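Local coordinates for glycoside Hydrolase (Bacteroides uniformis, PDB 5T99), which probably hydrolyses galactosidic bonds in agarose-derived sugars as a family 2 glycoside hydrolase, and binds the galactose mimic d-galacto-isofagomine in a pocket, at residues 704-709 with 741-746; 714-719 with 814-819; 730-735 with 787-792; 735-740 with 781-786; 751-756 with 805-810. One frame throughout, in Å; residues are numbered along the deposited sequence.

How the interactions relate
Four of the five contacts build one β-sandwich, and interaction 1 joins it to the sheet that precedes it in the chain. Interactions 3 and 5 are backbone-bonded strand pairs, one in each sheet: interaction 3 is almost wholly buried, whereas interaction 5 runs out to solvent and ends in a water bridge. Interaction 2 packs a strand of each sheet together without hydrogen bonds. Interaction 4 continues the strand of interaction 3 beyond Val735, which both share, and is buried but slight. Phe754 of interaction 5 packs on Cys788 and Leu790 of interaction 3. Interaction 1, partly exposed, combines a small alanine with the longer Asn743 and Arg706 and touches interaction 4 through Cys745 and Asp739.

Interaction 1: 704-709 with 741-746; sequences TIRTAG and DGNLCP
Ala708 and Cys745 bring the two backbones to 5.6 Å between their CA atoms, where residues 706-709 and 743-746 run almost perpendicular, 84° apart, so that no backbone hydrogen bonds form between them. The methyl of Ala708 is the centre of the contact. It points at the other segment: Ala708 CB lies 3.2 Å from Leu744 O, with Asn743 CB and the ring CD of Pro746 around it, the latter 4.1 Å from Ala708 CB. A small side chain suits this place because the two chains come so close here. Next to it, the sulfur of Cys745 lies 3.6 Å from Gly709 O. The crossing lies at a junction between two β-domains: strand 699-706 is an outermost strand of an antiparallel sheet, and residues 707-709 lead from it toward strand 713-718 of the following sandwich. Asp739 bonds to both sides, one carboxylate oxygen accepting from the N-H of Gly709 and the other from that of Asn743. On the more exposed side, Arg706 and Asn743 cross at about a right angle, the arginine touching with its aliphatic stem: Arg706 CD is 3.3 Å from Asn743 OD1. Its chain is extended from CG to NE (chi2 -177°), which carries the guanidinium away from the amide, although the two planes are only 19° apart. The charge is met elsewhere, by a salt bridge to Glu687 on the neighbouring strand, and the long methylene stem lets Arg706 serve both places.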
# COMPACT_ATOMS: atom_id res chain seq x y z
N THR A 704 2.67 -13.50 -29.45
CA THR A 704 3.54 -14.51 -30.01
C THR A 704 4.66 -14.75 -29.01
O THR A 704 5.24 -13.79 -28.50
CB THR A 704 4.12 -14.03 -31.37
OG1 THR A 704 3.09 -14.08 -32.36
CG2 THR A 704 5.29 -14.91 -31.83
N ILE A 705 4.95 -16.02 -28.73
CA ILE A 705 6.17 -16.40 -27.99
C ILE A 705 7.08 -17.28 -28.85
O ILE A 705 6.60 -18.06 -29.68
CB ILE A 705 5.88 -17.10 -26.63
CG1 ILE A 705 5.00 -18.34 -26.80
CG2 ILE A 705 5.24 -16.11 -25.65
CD1 ILE A 705 4.90 -19.18 -25.55
N ARG A 706 8.38 -17.16 -28.63
CA ARG A 706 9.38 -17.85 -29.43
C ARG A 706 10.30 -18.68 -28.55
O ARG A 706 10.67 -18.25 -27.46
CB ARG A 706 10.19 -16.83 -30.24
CG ARG A 706 9.36 -16.16 -31.32
CD ARG A 706 10.18 -15.20 -32.16
NE ARG A 706 9.38 -14.57 -33.21
CZ ARG A 706 8.54 -13.54 -33.03
NH1 ARG A 706 8.34 -13.00 -31.83
NH2 ARG A 706 7.87 -13.05 -34.07
N THR A 707 10.66 -19.87 -29.04
CA THR A 707 11.78 -20.64 -28.49
C THR A 707 13.01 -19.76 -28.59
O THR A 707 13.37 -19.36 -29.69
CB THR A 707 12.05 -21.93 -29.31
OG1 THR A 707 10.83 -22.64 -29.56
CG2 THR A 707 13.03 -22.83 -28.58
N ALA A 708 13.61 -19.40 -27.46
CA ALA A 708 14.79 -18.54 -27.45
C ALA A 708 16.07 -19.37 -27.44
O ALA A 708 16.08 -20.48 -26.93
CB ALA A 708 14.77 -17.62 -26.24
N GLY A 709 17.13 -18.82 -28.02
CA GLY A 709 18.46 -19.45 -28.00
C GLY A 709 19.26 -19.12 -26.75
O GLY A 709 18.70 -18.71 -25.73
N ASP A 741 18.67 -12.73 -31.31
CA ASP A 741 17.56 -12.08 -32.03
C ASP A 741 16.63 -11.21 -31.16
O ASP A 741 15.64 -10.69 -31.67
CB ASP A 741 16.71 -13.16 -32.73
CG ASP A 741 17.50 -13.97 -33.72
OD1 ASP A 741 18.36 -13.40 -34.43
OD2 ASP A 741 17.26 -15.19 -33.79
N GLY A 742 16.95 -11.05 -29.87
CA GLY A 742 16.16 -10.21 -28.97
C GLY A 742 15.00 -10.89 -28.25
O GLY A 742 14.24 -10.21 -27.56
N ASN A 743 14.86 -12.21 -28.39
CA ASN A 743 13.85 -12.97 -27.64
C ASN A 743 14.35 -13.15 -26.22
O ASN A 743 15.55 -13.38 -26.00
CB ASN A 743 13.62 -14.35 -28.24
CG ASN A 743 13.29 -14.30 -29.71
OD1 ASN A 743 12.27 -13.73 -30.10
ND2 ASN A 743 14.16 -14.88 -30.55
N LEU A 744 13.43 -13.07 -25.25
CA LEU A 744 13.76 -13.27 -23.85
C LEU A 744 14.14 -14.72 -23.61
O LEU A 744 13.47 -15.63 -24.10
CB LEU A 744 12.57 -12.92 -22.94
CG LEU A 744 12.83 -12.89 -21.43
CD1 LEU A 744 13.56 -11.62 -21.02
CD2 LEU A 744 11.51 -13.00 -20.67
N CYS A 745 15.22 -14.93 -22.84
CA CYS A 745 15.62 -16.27 -22.42
C CYS A 745 14.82 -16.64 -21.17
O CYS A 745 15.12 -16.17 -20.07
CB CYS A 745 17.13 -16.31 -22.16
SG CYS A 745 18.12 -15.82 -23.61
N PRO A 746 13.76 -17.47 -21.33
CA PRO A 746 12.78 -17.61 -20.24
C PRO A 746 13.28 -18.16 -18.90
O PRO A 746 12.59 -17.97 -17.89
CB PRO A 746 11.71 -18.54 -20.84
CG PRO A 746 12.42 -19.30 -21.90
CD PRO A 746 13.42 -18.35 -22.47

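Interaction 2: 714-719 with 814-819; sequences IKLIPD and AKTTIN
Ile714, Leu716 and Pro718 project from strand 714-718 onto Ala814, Thr816 and Ile818, with the two strands nearly parallel (17° between directions) and their axes 6.4 Å apart. That spacing is too wide for backbone pairing, and no hydrogen bond crosses; the fit rests on shape. A small bump fills a narrow hollow: the Ala814 methyl enters between Ile714 and Leu716, its CB 3.9 Å from Ile714 CB and 3.7 Å from Leu716 CG, while Ile714 O stands 3.2 Å from the same Ala814 CB. Leucine then reaches over the alanine backbone, and its CD1 meets the methyl of the next inward residue, Leu716 CD1 to Thr816 CG2 being 4.0 Å. Thr816 holds OG1 anti to its own N (chi1 -167°), which presents the hydroxyl to the flank of the proline ring, with OG1 3.7 Å from Pro718 CG. Ile818 fills the far end with the tip of its longer branch: its CD1 lies 3.5 Å from Pro718 CB. The rigid, puckered ring of Pro718 offers its CB and CG to both neighbours. Beyond Pro718 the chain moves across to strand 722-724, which pairs in parallel with 814-821, while 713-718 pairs with 730-738 in the opposite sheet. A first strand divided in this way between the two sheets, beside the last strand, is a feature of immunoglobulin-like β-sandwiches.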
# COMPACT_ATOMS: atom_id res chain seq x y z
N ILE A 714 22.00 -8.03 -23.01
CA ILE A 714 21.18 -7.40 -21.98
C ILE A 714 20.40 -6.24 -22.61
O ILE A 714 20.98 -5.45 -23.36
CB ILE A 714 22.05 -6.85 -20.82
CG1 ILE A 714 23.06 -7.91 -20.32
CG2 ILE A 714 21.16 -6.35 -19.68
CD1 ILE A 714 24.13 -7.36 -19.40
N LYS A 715 19.10 -6.16 -22.33
CA LYS A 715 18.29 -5.00 -22.70
C LYS A 715 17.82 -4.32 -21.43
O LYS A 715 17.48 -5.00 -20.45
CB LYS A 715 17.11 -5.40 -23.59
CG LYS A 715 16.69 -4.32 -24.59
CD LYS A 715 15.29 -4.55 -25.16
CE LYS A 715 14.80 -3.40 -26.05
NZ LYS A 715 15.11 -3.59 -27.51
N LEU A 716 17.82 -2.98 -21.42
CA LEU A 716 17.39 -2.18 -20.27
C LEU A 716 16.16 -1.37 -20.64
O LEU A 716 16.17 -0.67 -21.64
CB LEU A 716 18.50 -1.22 -19.81
CG LEU A 716 19.81 -1.85 -19.36
CD1 LEU A 716 20.85 -0.77 -19.11
CD2 LEU A 716 19.64 -2.71 -18.11
N ILE A 717 15.10 -1.47 -19.83
CA ILE A 717 13.84 -0.74 -20.08
C ILE A 717 13.41 0.06 -18.83
O ILE A 717 12.77 -0.49 -17.93
CB ILE A 717 12.71 -1.67 -20.56
CG1 ILE A 717 13.23 -2.59 -21.68
CG2 ILE A 717 11.51 -0.86 -21.04
CD1 ILE A 717 12.17 -3.44 -22.33
N PRO A 718 13.78 1.35 -18.78
CA PRO A 718 13.28 2.22 -17.71
C PRO A 718 11.78 2.44 -17.85
O PRO A 718 11.29 2.63 -18.97
CB PRO A 718 14.03 3.54 -17.93
CG PRO A 718 15.18 3.20 -18.83
CD PRO A 718 14.68 2.10 -19.69
N ASP A 719 11.06 2.38 -16.73
CA ASP A 719 9.63 2.70 -16.74
C ASP A 719 9.41 4.20 -16.98
O ASP A 719 8.45 4.58 -17.63
CB ASP A 719 8.90 2.18 -15.48
CG ASP A 719 9.35 2.86 -14.19
OD1 ASP A 719 10.45 3.45 -14.12
OD2 ASP A 719 8.59 2.75 -13.20
N ALA A 814 24.81 -3.34 -21.86
CA ALA A 814 23.68 -2.43 -22.15
C ALA A 814 23.84 -1.09 -21.44
O ALA A 814 24.35 -1.03 -20.32
CB ALA A 814 22.38 -3.08 -21.73
N LYS A 815 23.40 -0.03 -22.10
CA LYS A 815 23.41 1.32 -21.52
C LYS A 815 22.06 2.00 -21.69
O LYS A 815 21.31 1.71 -22.62
CB LYS A 815 24.49 2.19 -22.18
CG LYS A 815 25.92 1.76 -21.86
CD LYS A 815 26.92 2.35 -22.85
CE LYS A 815 28.34 1.86 -22.59
NZ LYS A 815 28.92 2.40 -21.33
N THR A 816 21.75 2.90 -20.77
CA THR A 816 20.58 3.77 -20.91
C THR A 816 20.79 5.02 -20.08
O THR A 816 21.55 4.99 -19.10
CB THR A 816 19.25 3.04 -20.53
OG1 THR A 816 18.13 3.80 -20.98
CG2 THR A 816 19.16 2.81 -19.04
N THR A 817 20.14 6.10 -20.50
CA THR A 817 20.21 7.37 -19.78
C THR A 817 18.86 7.72 -19.17
O THR A 817 17.81 7.59 -19.81
CB THR A 817 20.68 8.52 -20.69
OG1 THR A 817 21.94 8.19 -21.26
CG2 THR A 817 20.83 9.83 -19.88
N ILE A 818 18.90 8.18 -17.92
CA ILE A 818 17.73 8.73 -17.25
C ILE A 818 18.00 10.23 -17.08
O ILE A 818 19.05 10.63 -16.56
CB ILE A 818 17.48 8.07 -15.87
CG1 ILE A 818 17.39 6.54 -16.00
CG2 ILE A 818 16.22 8.62 -15.23
CD1 ILE A 818 16.29 6.02 -16.92
N ASN A 819 17.05 11.04 -17.54
CA ASN A 819 17.14 12.50 -17.40
C ASN A 819 16.46 12.96 -16.12
O ASN A 819 15.38 12.49 -15.78
CB ASN A 819 16.55 13.19 -18.64
CG ASN A 819 17.51 13.19 -19.81
OD1 ASN A 819 18.53 13.87 -19.78
ND2 ASN A 819 17.20 12.41 -20.83

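Interaction 3: 730-735 with 787-792; sequences LSYITV and MCMLIV
The middle of the four-stranded antiparallel sheet of a β-sandwich is made here, by strands 730-738 and 787-793, with Ser731 opposite Val792 and Val735 opposite Cys788. Ser731, Ile733 and Val735 are the hydrogen-bonded positions, and each exchanges two backbone bonds with its partner; Ile733 N to Leu790 O and Val735 N to Cys788 O are both 2.8 Å. Ile733, Val735, Cys788, Leu790 and Val792 put apolar groups on one face, as a sandwich interior demands: Cys788 SG lies 3.6 Å from Val735 CB, and Ile733 CD1 is 4.2 Å from Val792 CG2. Ser731, the polar residue on this face, gives its hydroxyl to Arg720 O. The other face carries Tyr732, Thr734, Met789 and Ile791. Tyr732 and Ile791 lie side by side and point the same way, with Ile791 CD1 3.5 Å from Tyr732 CE1 and its CG2 over one face of the ring. Met789 supplies a Met-aromatic contact from the rim, its SD 5.5 Å from the centroid of the Tyr732 ring and 87° off the ring normal. Bends at chi2 (71°) and chi3 (65°) fold this flexible chain across the strand, laying Met789 CE 3.6 Å from Thr734 OG1. Outside the pair, strand 713-718 flanks 730-738 and strand 761-766 flanks 787-793. Strands 751-758 and 800-807 cover the inner face through Phe754, Val756 and Ile804, while Arg332, from helix 327-339, makes a cation-pi contact with Tyr732.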
# COMPACT_ATOMS: atom_id res chain seq x y z
N LEU A 730 12.39 7.75 -8.30
CA LEU A 730 13.04 6.54 -8.77
C LEU A 730 12.75 6.27 -10.23
O LEU A 730 11.67 6.62 -10.71
CB LEU A 730 12.51 5.33 -7.98
CG LEU A 730 12.53 5.38 -6.45
CD1 LEU A 730 11.70 4.24 -5.87
CD2 LEU A 730 13.96 5.31 -5.94
N SER A 731 13.69 5.65 -10.93
CA SER A 731 13.38 4.96 -12.17
C SER A 731 13.54 3.47 -11.92
O SER A 731 14.53 3.04 -11.34
CB SER A 731 14.28 5.40 -13.33
OG SER A 731 13.76 4.93 -14.58
N TYR A 732 12.53 2.70 -12.32
CA TYR A 732 12.55 1.23 -12.25
C TYR A 732 12.92 0.69 -13.64
O TYR A 732 12.09 0.70 -14.56
CB TYR A 732 11.19 0.68 -11.82
CG TYR A 732 10.93 0.77 -10.33
CD1 TYR A 732 11.05 -0.36 -9.51
CD2 TYR A 732 10.55 1.97 -9.74
CE1 TYR A 732 10.80 -0.29 -8.15
CE2 TYR A 732 10.30 2.05 -8.38
CZ TYR A 732 10.42 0.92 -7.58
OH TYR A 732 10.16 1.03 -6.24
N ILE A 733 14.15 0.20 -13.77
CA ILE A 733 14.68 -0.27 -15.05
C ILE A 733 14.62 -1.79 -15.12
O ILE A 733 15.40 -2.48 -14.45
CB ILE A 733 16.12 0.26 -15.29
CG1 ILE A 733 16.11 1.80 -15.29
CG2 ILE A 733 16.68 -0.27 -16.60
CD1 ILE A 733 17.47 2.44 -15.03
N THR A 734 13.68 -2.31 -15.90
CA THR A 734 13.59 -3.74 -16.16
C THR A 734 14.85 -4.20 -16.89
O THR A 734 15.32 -3.52 -17.80
CB THR A 734 12.36 -4.10 -17.03
OG1 THR A 734 11.16 -3.68 -16.37
CG2 THR A 734 12.29 -5.62 -17.29
N VAL A 735 15.37 -5.36 -16.49
CA VAL A 735 16.59 -5.92 -17.04
C VAL A 735 16.25 -7.26 -17.65
O VAL A 735 15.87 -8.17 -16.93
CB VAL A 735 17.69 -6.10 -15.97
CG1 VAL A 735 18.98 -6.62 -16.60
CG2 VAL A 735 17.93 -4.78 -15.21
N MET A 787 14.63 -12.21 -16.11
CA MET A 787 14.59 -10.80 -15.77
C MET A 787 15.05 -10.49 -14.36
O MET A 787 15.01 -11.33 -13.45
CB MET A 787 13.17 -10.24 -15.96
CG MET A 787 12.80 -9.95 -17.41
SD MET A 787 11.16 -9.20 -17.63
CE MET A 787 10.10 -10.64 -17.64
N CYS A 788 15.49 -9.25 -14.20
CA CYS A 788 15.70 -8.67 -12.89
C CYS A 788 15.40 -7.16 -13.01
O CYS A 788 14.90 -6.71 -14.05
CB CYS A 788 17.10 -9.01 -12.36
SG CYS A 788 18.49 -8.30 -13.25
N MET A 789 15.65 -6.40 -11.96
CA MET A 789 15.14 -5.04 -11.87
C MET A 789 16.13 -4.16 -11.15
O MET A 789 16.49 -4.45 -10.01
CB MET A 789 13.80 -5.04 -11.12
CG MET A 789 13.15 -3.67 -10.93
SD MET A 789 12.50 -2.95 -12.45
CE MET A 789 11.19 -4.13 -12.83
N LEU A 790 16.57 -3.11 -11.83
CA LEU A 790 17.48 -2.13 -11.28
C LEU A 790 16.68 -0.91 -10.87
O LEU A 790 15.81 -0.45 -11.61
CB LEU A 790 18.53 -1.73 -12.34
CG LEU A 790 19.47 -0.58 -11.95
CD1 LEU A 790 20.37 -1.01 -10.81
CD2 LEU A 790 20.30 -0.12 -13.14
N ILE A 791 16.99 -0.35 -9.70
CA ILE A 791 16.31 0.85 -9.22
C ILE A 791 17.33 1.96 -9.01
O ILE A 791 18.25 1.82 -8.22
CB ILE A 791 15.51 0.57 -7.91
CG1 ILE A 791 14.54 -0.60 -8.12
CG2 ILE A 791 14.71 1.81 -7.50
CD1 ILE A 791 13.91 -1.14 -6.85
N VAL A 792 17.17 3.06 -9.73
CA VAL A 792 18.03 4.23 -9.51
C VAL A 792 17.22 5.37 -8.92
O VAL A 792 16.00 5.35 -8.96
CB VAL A 792 18.81 4.66 -10.78
CG1 VAL A 792 19.67 3.51 -11.28
CG2 VAL A 792 17.89 5.18 -11.89

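Interaction 4: 735-740 with 781-786; sequences VRIEDR and RKAFSG
Ile737 and Gly786 supply the hydrogen bond that crosses this contact: Ile737 N to Gly786 O, 2.9 Å long with 156° at the hydrogen. It carries the antiparallel register of strands 730-738 and 787-793 one step past Val735, but on one side alone, for the carbonyl of Ile737 turns instead to the N-H of Cys745. Segment 781-786 is the passage between the two sheets of the sandwich: strand 780-782 lies in one, strand 787-793 in the other. Gly786 ends that turn with positive phi (95°), a backbone shape in which any CB would press on the carbonyl oxygen of Ser785, so glycine suits it. Apolar contact is made by one pair. Ile737 CG1 lies 3.7 Å from Ala783 CB and equally far from Gly786 O, since chi1 of -54° sets this branch beside the backbone N. The branched isoleucine lies against the turn, and the short alanine lets the two backbones approach; Val752 of the facing sheet packs on the same isoleucine. The ionic pair lies within one strand, on the other face. Arg736 grips Glu738 side-on, with NE 2.8 Å and NH2 3.1 Å from the single oxygen Glu738 OE2, which sits near the guanidinium plane and is approached on its anti side. Arg736 and Glu738, two residues apart, both leave the strand on the face away from the turn. Charges are thereby kept apart from the apolar side: the buried N-H and C=O of Ile737 are both satisfied by backbone, and the two N-H bonds would be expected to favour an ionised Glu738.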
# COMPACT_ATOMS: atom_id res chain seq x y z
N VAL A 735 15.37 -5.36 -16.49
CA VAL A 735 16.59 -5.92 -17.04
C VAL A 735 16.25 -7.26 -17.65
O VAL A 735 15.87 -8.17 -16.93
CB VAL A 735 17.69 -6.10 -15.97
CG1 VAL A 735 18.98 -6.62 -16.60
CG2 VAL A 735 17.93 -4.78 -15.21
N ARG A 736 16.40 -7.37 -18.97
CA ARG A 736 16.06 -8.58 -19.72
C ARG A 736 17.33 -9.29 -20.18
O ARG A 736 18.30 -8.64 -20.58
CB ARG A 736 15.22 -8.22 -20.94
CG ARG A 736 13.79 -7.82 -20.61
CD ARG A 736 13.13 -7.15 -21.79
NE ARG A 736 13.11 -7.98 -23.00
CZ ARG A 736 12.23 -8.96 -23.25
NH1 ARG A 736 11.28 -9.28 -22.37
NH2 ARG A 736 12.31 -9.63 -24.41
N ILE A 737 17.32 -10.63 -20.12
CA ILE A 737 18.38 -11.44 -20.70
C ILE A 737 17.82 -11.97 -22.01
O ILE A 737 16.89 -12.79 -22.00
CB ILE A 737 18.83 -12.60 -19.78
CG1 ILE A 737 19.24 -12.09 -18.39
CG2 ILE A 737 19.99 -13.36 -20.40
CD1 ILE A 737 20.38 -11.08 -18.37
N GLU A 738 18.39 -11.50 -23.12
CA GLU A 738 17.90 -11.85 -24.46
C GLU A 738 18.91 -12.70 -25.26
O GLU A 738 20.12 -12.64 -25.02
CB GLU A 738 17.56 -10.58 -25.25
CG GLU A 738 16.22 -9.96 -24.85
CD GLU A 738 15.96 -8.58 -25.47
OE1 GLU A 738 16.81 -8.06 -26.22
OE2 GLU A 738 14.88 -8.02 -25.18
N ASP A 739 18.39 -13.49 -26.19
CA ASP A 739 19.22 -14.20 -27.16
C ASP A 739 19.69 -13.24 -28.29
O ASP A 739 19.44 -12.03 -28.21
CB ASP A 739 18.51 -15.47 -27.68
CG ASP A 739 17.34 -15.18 -28.61
OD1 ASP A 739 17.15 -14.04 -29.09
OD2 ASP A 739 16.59 -16.14 -28.88
N ARG A 740 20.38 -13.78 -29.30
CA ARG A 740 20.94 -12.97 -30.41
C ARG A 740 19.89 -12.18 -31.21
O ARG A 740 20.18 -11.10 -31.71
CB ARG A 740 21.77 -13.86 -31.36
CG ARG A 740 20.94 -14.84 -32.19
CD ARG A 740 21.64 -16.17 -32.44
NE ARG A 740 22.93 -16.03 -33.11
CZ ARG A 740 23.74 -17.05 -33.44
NH1 ARG A 740 23.40 -18.31 -33.16
NH2 ARG A 740 24.90 -16.81 -34.05
N ARG A 781 22.91 -8.20 -9.43
CA ARG A 781 21.74 -9.04 -9.25
C ARG A 781 21.63 -10.08 -10.36
O ARG A 781 21.90 -9.78 -11.52
CB ARG A 781 20.47 -8.18 -9.21
CG ARG A 781 19.25 -8.90 -8.65
CD ARG A 781 19.25 -8.95 -7.13
NE ARG A 781 18.23 -9.88 -6.65
CZ ARG A 781 17.67 -9.89 -5.44
NH1 ARG A 781 18.02 -9.02 -4.49
NH2 ARG A 781 16.73 -10.80 -5.17
N LYS A 782 21.20 -11.28 -9.98
CA LYS A 782 20.96 -12.35 -10.93
C LYS A 782 19.59 -12.20 -11.52
O LYS A 782 18.64 -11.81 -10.83
CB LYS A 782 21.04 -13.71 -10.25
CG LYS A 782 22.42 -14.06 -9.70
CD LYS A 782 22.38 -15.34 -8.87
CE LYS A 782 22.33 -16.58 -9.74
NZ LYS A 782 21.50 -17.65 -9.12
N ALA A 783 19.47 -12.53 -12.80
CA ALA A 783 18.16 -12.66 -13.42
C ALA A 783 17.43 -13.83 -12.78
O ALA A 783 18.06 -14.74 -12.24
CB ALA A 783 18.27 -12.87 -14.92
N PHE A 784 16.10 -13.74 -12.78
CA PHE A 784 15.22 -14.84 -12.41
C PHE A 784 14.18 -14.93 -13.51
O PHE A 784 13.59 -13.91 -13.89
CB PHE A 784 14.56 -14.60 -11.05
CG PHE A 784 13.67 -15.73 -10.59
CD1 PHE A 784 14.22 -16.94 -10.16
CD2 PHE A 784 12.28 -15.60 -10.60
CE1 PHE A 784 13.41 -17.99 -9.75
CE2 PHE A 784 11.46 -16.64 -10.19
CZ PHE A 784 12.03 -17.84 -9.77
N SER A 785 13.98 -16.13 -14.03
CA SER A 785 13.09 -16.37 -15.16
C SER A 785 13.20 -15.30 -16.27
O SER A 785 12.19 -14.79 -16.76
CB SER A 785 11.65 -16.53 -14.67
OG SER A 785 11.54 -17.66 -13.83
N GLY A 786 14.45 -14.98 -16.63
CA GLY A 786 14.77 -14.06 -17.71
C GLY A 786 15.02 -12.61 -17.32
O GLY A 786 15.57 -11.85 -18.13

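Interaction 5: 751-756 with 805-810; sequences LVEFSV and TATSKG
A pair of antiparallel neighbours within the five-stranded sheet of a sandwich with immunoglobulin-like topology, strands 751-758 and 800-807, meets at Glu753 opposite Thr807, Phe754 opposite Ala806 and Ser755 opposite Thr805. The hydrogen-bonded pairs are Glu753-Thr807 and Ser755-Thr805. Glu753 N reaches Thr807 O at 2.7 Å and nearly straight (174°), and Thr805 N reaches Ser755 O at 2.8 Å. Side chains alternate in character. Toward the sandwich interior, Ala806 CB lies 3.8 Å from Phe754 CD1 and 4.0 Å from Val752 CG1; a small residue fits beside the broad ring, which goes on to pack against Cys788 and Leu790 of the facing sheet. The outer face carries Glu753, Ser755, Thr805 and Thr807, polar or β-branched residues suited to a partly exposed strand surface. There Thr807 OG1 touches Glu753 CB at 3.6 Å, and the Glu753 carboxylate and the Lys809 ammonium stand near each other without contact, where opposite charges may attract weakly. Toward Leu751 the direct backbone pairing lapses. Ser808 takes over with its side chain: with OG anti to its backbone N (chi1 -174°), the hydroxyl donates to Leu751 O over 2.6 Å, from 46° above the carbonyl plane. Direct pairing of Leu751 O with Lys809 N is replaced by a water, which donates to Leu751 O and accepts from Lys809 N, 3.1 Å from each atom.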
# COMPACT_ATOMS: atom_id res chain seq x y z
N LEU A 751 24.12 -13.46 -13.69
CA LEU A 751 24.52 -12.37 -12.82
C LEU A 751 24.79 -11.11 -13.63
O LEU A 751 25.67 -11.10 -14.50
CB LEU A 751 25.78 -12.73 -12.04
CG LEU A 751 26.30 -11.69 -11.05
CD1 LEU A 751 25.27 -11.40 -9.97
CD2 LEU A 751 27.60 -12.18 -10.45
N VAL A 752 24.05 -10.04 -13.33
CA VAL A 752 24.23 -8.75 -13.99
C VAL A 752 24.81 -7.76 -12.98
O VAL A 752 24.41 -7.73 -11.83
CB VAL A 752 22.89 -8.25 -14.56
CG1 VAL A 752 23.06 -6.92 -15.30
CG2 VAL A 752 22.28 -9.31 -15.47
N GLU A 753 25.77 -6.96 -13.43
CA GLU A 753 26.42 -5.94 -12.59
C GLU A 753 26.03 -4.57 -13.10
O GLU A 753 25.81 -4.39 -14.30
CB GLU A 753 27.94 -6.11 -12.59
CG GLU A 753 28.39 -7.55 -12.31
CD GLU A 753 29.62 -7.68 -11.42
OE1 GLU A 753 30.13 -8.82 -11.31
OE2 GLU A 753 30.06 -6.69 -10.81
N PHE A 754 25.92 -3.61 -12.20
CA PHE A 754 25.37 -2.31 -12.55
C PHE A 754 26.27 -1.19 -12.09
O PHE A 754 26.86 -1.22 -11.01
CB PHE A 754 23.97 -2.14 -11.95
CG PHE A 754 23.00 -3.22 -12.34
CD1 PHE A 754 22.35 -3.17 -13.57
CD2 PHE A 754 22.72 -4.27 -11.48
CE1 PHE A 754 21.44 -4.15 -13.93
CE2 PHE A 754 21.82 -5.26 -11.84
CZ PHE A 754 21.18 -5.19 -13.07
N SER A 755 26.36 -0.18 -12.95
CA SER A 755 27.15 1.00 -12.68
C SER A 755 26.25 2.18 -13.03
O SER A 755 25.57 2.17 -14.07
CB SER A 755 28.44 0.94 -13.51
OG SER A 755 29.07 2.20 -13.64
N VAL A 756 26.22 3.18 -12.15
CA VAL A 756 25.38 4.36 -12.31
C VAL A 756 26.24 5.61 -12.11
O VAL A 756 26.86 5.76 -11.05
CB VAL A 756 24.21 4.33 -11.31
CG1 VAL A 756 23.32 5.56 -11.46
CG2 VAL A 756 23.41 3.04 -11.48
N THR A 805 25.01 1.62 -16.78
CA THR A 805 25.70 0.58 -17.54
C THR A 805 25.43 -0.76 -16.86
O THR A 805 25.64 -0.90 -15.66
CB THR A 805 27.21 0.87 -17.61
OG1 THR A 805 27.42 2.09 -18.34
CG2 THR A 805 27.98 -0.26 -18.30
N ALA A 806 24.95 -1.73 -17.64
CA ALA A 806 24.68 -3.08 -17.15
C ALA A 806 25.53 -4.08 -17.92
O ALA A 806 25.45 -4.14 -19.16
CB ALA A 806 23.20 -3.43 -17.29
N THR A 807 26.34 -4.85 -17.19
CA THR A 807 27.28 -5.81 -17.74
C THR A 807 27.01 -7.17 -17.14
O THR A 807 26.41 -7.28 -16.07
CB THR A 807 28.73 -5.43 -17.42
OG1 THR A 807 28.95 -5.48 -16.00
CG2 THR A 807 29.05 -4.03 -17.91
N SER A 808 27.46 -8.21 -17.83
CA SER A 808 27.30 -9.59 -17.40
C SER A 808 28.30 -10.44 -18.19
O SER A 808 28.45 -10.26 -19.40
CB SER A 808 25.85 -10.06 -17.66
OG SER A 808 25.60 -11.35 -17.13
N LYS A 809 28.99 -11.36 -17.52
CA LYS A 809 30.03 -12.17 -18.16
C LYS A 809 29.51 -12.92 -19.40
O LYS A 809 28.60 -13.74 -19.31
CB LYS A 809 30.69 -13.12 -17.15
CG LYS A 809 31.68 -12.40 -16.25
CD LYS A 809 32.02 -13.17 -14.97
CE LYS A 809 32.96 -12.37 -14.08
NZ LYS A 809 32.93 -12.82 -12.66
N GLY A 810 30.08 -12.58 -20.55
CA GLY A 810 29.75 -13.22 -21.83
C GLY A 810 28.57 -12.66 -22.62
O GLY A 810 28.22 -13.23 -23.65
O HOH W 1 28.78 -11.30 -14.47